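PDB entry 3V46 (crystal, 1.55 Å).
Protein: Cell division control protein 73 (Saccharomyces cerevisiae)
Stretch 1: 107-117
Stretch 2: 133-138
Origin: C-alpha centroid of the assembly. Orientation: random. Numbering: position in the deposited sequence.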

# COMPACT_ATOMS: atom_id res chain seq x y z
N SER A 107 -3.55 -1.63 16.99
CA SER A 107 -2.16 -1.76 17.41
C SER A 107 -1.37 -2.44 16.29
O SER A 107 -1.86 -3.37 15.66
CB SER A 107 -2.04 -2.57 18.70
OG SER A 107 -2.24 -3.96 18.46
N PRO A 108 -0.15 -1.95 16.03
CA PRO A 108 0.62 -2.48 14.90
C PRO A 108 0.87 -3.98 15.01
O PRO A 108 0.84 -4.68 14.01
CB PRO A 108 1.95 -1.72 14.99
CG PRO A 108 1.65 -0.49 15.77
CD PRO A 108 0.52 -0.81 16.69
N GLN A 109 1.11 -4.47 16.22
CA GLN A 109 1.38 -5.89 16.39
C GLN A 109 0.23 -6.75 15.86
O GLN A 109 0.46 -7.67 15.07
CB GLN A 109 1.69 -6.22 17.85
CG GLN A 109 1.99 -7.70 18.08
CD GLN A 109 2.83 -7.94 19.33
OE1 GLN A 109 2.67 -7.26 20.34
NE2 GLN A 109 3.73 -8.92 19.25
N GLU A 110 -1.00 -6.47 16.28
CA GLU A 110 -2.14 -7.25 15.78
C GLU A 110 -2.40 -6.96 14.31
O GLU A 110 -2.61 -7.88 13.52
CB GLU A 110 -3.42 -7.00 16.59
CG GLU A 110 -4.61 -7.82 16.07
CD GLU A 110 -5.85 -7.72 16.95
OE1 GLU A 110 -5.99 -6.70 17.65
OE2 GLU A 110 -6.68 -8.66 16.93
N LEU A 111 -2.38 -5.68 13.95
CA LEU A 111 -2.69 -5.27 12.59
C LEU A 111 -1.78 -5.96 11.57
O LEU A 111 -2.26 -6.48 10.57
CB LEU A 111 -2.57 -3.75 12.46
CG LEU A 111 -2.84 -3.15 11.08
CD1 LEU A 111 -4.27 -3.41 10.66
CD2 LEU A 111 -2.53 -1.66 11.09
N PHE A 112 -0.48 -5.95 11.81
CA PHE A 112 0.46 -6.46 10.81
C PHE A 112 0.68 -7.96 10.90
O PHE A 112 1.39 -8.55 10.08
CB PHE A 112 1.78 -5.68 10.87
CG PHE A 112 1.61 -4.23 10.50
CD1 PHE A 112 0.95 -3.88 9.34
CD2 PHE A 112 2.07 -3.23 11.33
CE1 PHE A 112 0.77 -2.56 9.01
CE2 PHE A 112 1.90 -1.91 11.00
CZ PHE A 112 1.24 -1.57 9.83
N GLN A 113 0.02 -8.59 11.87
CA GLN A 113 -0.05 -10.03 11.92
C GLN A 113 -1.10 -10.54 10.94
O GLN A 113 -1.02 -11.67 10.46
CB GLN A 113 -0.38 -10.51 13.33
CG GLN A 113 0.83 -10.67 14.22
CD GLN A 113 0.50 -11.33 15.54
OE1 GLN A 113 0.13 -10.66 16.51
NE2 GLN A 113 0.63 -12.65 15.60
N ARG A 114 -2.08 -9.71 10.62
CA ARG A 114 -3.17 -10.16 9.78
C ARG A 114 -3.37 -9.36 8.49
O ARG A 114 -4.12 -9.81 7.61
CB ARG A 114 -4.47 -10.21 10.58
CG ARG A 114 -4.93 -8.89 11.12
CD ARG A 114 -6.14 -9.10 12.02
NE ARG A 114 -7.24 -9.70 11.27
CZ ARG A 114 -8.14 -10.54 11.79
NH1 ARG A 114 -8.09 -10.89 13.06
NH2 ARG A 114 -9.09 -11.02 11.01
N CYS A 115 -2.70 -8.20 8.37
CA CYS A 115 -2.71 -7.41 7.14
C CYS A 115 -1.26 -7.15 6.77
O CYS A 115 -0.44 -6.82 7.62
CB CYS A 115 -3.42 -6.04 7.30
SG CYS A 115 -5.18 -6.05 7.79
N LYS A 116 -0.95 -7.27 5.49
CA LYS A 116 0.39 -7.01 4.99
C LYS A 116 0.71 -5.53 5.03
O LYS A 116 -0.03 -4.71 4.49
CB LYS A 116 0.51 -7.55 3.57
CG LYS A 116 1.81 -7.22 2.90
CD LYS A 116 2.85 -8.22 3.27
CE LYS A 116 4.14 -7.95 2.53
NZ LYS A 116 5.19 -8.88 2.99
N GLY A 117 1.81 -5.18 5.69
CA GLY A 117 2.26 -3.80 5.76
C GLY A 117 3.51 -3.54 4.93
O GLY A 117 4.37 -4.41 4.78
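Stretch 2, residues 133-138: QWNVEK

What forms the apolar centre of the contact? The ring of F112, buried and held with chi1 near -64° (m), is covered over one face by V136. The CG1 methyl of V136 lies 3.5 Å from the centroid of the F112 ring, only 5° off its normal, so a C-H group rests almost squarely on the pi cloud; the closest pair, F112 CE2 to V136 CG1, is 3.6 Å apart. W134 meets the same ring obliquely, with planes at 39°, ring centroids 5.9 Å apart and F112 CE2 to W134 CE3 at 4.1 Å. One helix turn earlier, P108 packs its CB over the five-membered ring of W134, 3.8 Å from the centroid, while P108 CG comes to 3.6 Å from W134 NE1.

How does the backbone of stretch 2 run along stretch 1? Both run the same way: W134 lies by P108, N135 by F112 and V136 by G117, with CA-CA distances of 6.7, 5.8 and 4.4 Å. Stretch 1 begins as a helix at P108, just after S107 at the N-cap position, and reaches G117 in a strand conformation (phi/psi -108/148). Stretch 2 passes from W134 (-63/146) through N135, at -77/63, into extended geometry at V136 (-125/152). At the far end E137 N donates to G117 O at 2.9 Å, nearly straight at 171°. The glycine also leaves room for its neighbour: an ideal CB on G117 would stand 2.6 Å from V136 CG1, a clash with the very methyl that covers F112.

What joins the two backbones where the helix gives way? N135 directs its CA-to-CB bond toward stretch 1, with chi1 near 180° (t), and its ND2 donates to F112 O at 2.9 Å; the 132° angle makes this a bent bond. Two waters add bridges between the stretches. Water 1 accepts from N135 N at 2.9 Å and gives a weak bond to P108 O at 3.3 Å. Nearer G117, water 2 accepts from G117 N at 2.9 Å and lies 2.6 Å from N135 O, linking the two stretches.

Where does the contact end in charge? The CA-to-CB bond of K116 points away from stretch 2, yet the long side chain brings its end back, and K116 NZ forms a salt bridge with E137 OE2 at 3.0 Å. E137 meets it with a CA-to-CB bond directed toward stretch 1 and an extended chain, chi1 and chi2 both t.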

# COMPACT_ATOMS: atom_id res chain seq x y z
N GLN A 133 10.86 -2.08 13.94
CA GLN A 133 10.35 -3.20 14.73
C GLN A 133 9.02 -3.74 14.22
O GLN A 133 8.69 -4.90 14.47
CB GLN A 133 10.21 -2.79 16.21
CG GLN A 133 11.52 -2.36 16.85
CD GLN A 133 12.65 -3.31 16.53
OE1 GLN A 133 12.54 -4.51 16.75
NE2 GLN A 133 13.74 -2.77 15.99
N TRP A 134 8.25 -2.92 13.52
CA TRP A 134 6.99 -3.39 12.96
C TRP A 134 7.23 -4.48 11.95
O TRP A 134 8.23 -4.46 11.21
CB TRP A 134 6.23 -2.27 12.26
CG TRP A 134 5.72 -1.17 13.15
CD1 TRP A 134 5.64 -1.17 14.51
CD2 TRP A 134 5.22 0.10 12.72
NE1 TRP A 134 5.13 0.03 14.96
CE2 TRP A 134 4.85 0.82 13.88
CE3 TRP A 134 5.03 0.70 11.47
CZ2 TRP A 134 4.33 2.11 13.82
CZ3 TRP A 134 4.51 1.98 11.42
CH2 TRP A 134 4.16 2.67 12.58
N ASN A 135 6.29 -5.42 11.91
CA ASN A 135 6.25 -6.48 10.92
C ASN A 135 5.74 -5.93 9.59
O ASN A 135 4.67 -6.34 9.12
CB ASN A 135 5.33 -7.59 11.40
CG ASN A 135 5.32 -8.79 10.46
OD1 ASN A 135 6.35 -9.17 9.90
ND2 ASN A 135 4.16 -9.41 10.31
N VAL A 136 6.49 -5.00 9.03
CA VAL A 136 6.20 -4.45 7.71
C VAL A 136 7.42 -4.60 6.80
O VAL A 136 8.57 -4.66 7.26
CB VAL A 136 5.78 -2.94 7.78
CG1 VAL A 136 4.56 -2.76 8.69
CG2 VAL A 136 6.94 -2.05 8.21
N GLU A 137 7.16 -4.69 5.51
CA GLU A 137 8.23 -4.81 4.54
C GLU A 137 8.74 -3.42 4.20
O GLU A 137 7.96 -2.56 3.81
CB GLU A 137 7.71 -5.53 3.30
CG GLU A 137 8.73 -5.72 2.23
CD GLU A 137 8.31 -6.75 1.20
OE1 GLU A 137 8.80 -6.67 0.07
OE2 GLU A 137 7.48 -7.63 1.52
N LYS A 138 10.03 -3.18 4.40
CA LYS A 138 10.64 -1.90 4.08
C LYS A 138 11.18 -1.96 2.65
O LYS A 138 11.98 -2.84 2.31
CB LYS A 138 11.79 -1.59 5.04
CG LYS A 138 11.37 -1.36 6.50
CD LYS A 138 11.18 -2.66 7.28
CE LYS A 138 10.68 -2.36 8.69
NZ LYS A 138 10.31 -3.58 9.45
O HOH W 1 4.12 -5.26 13.87
O HOH W 2 3.02 -7.25 7.32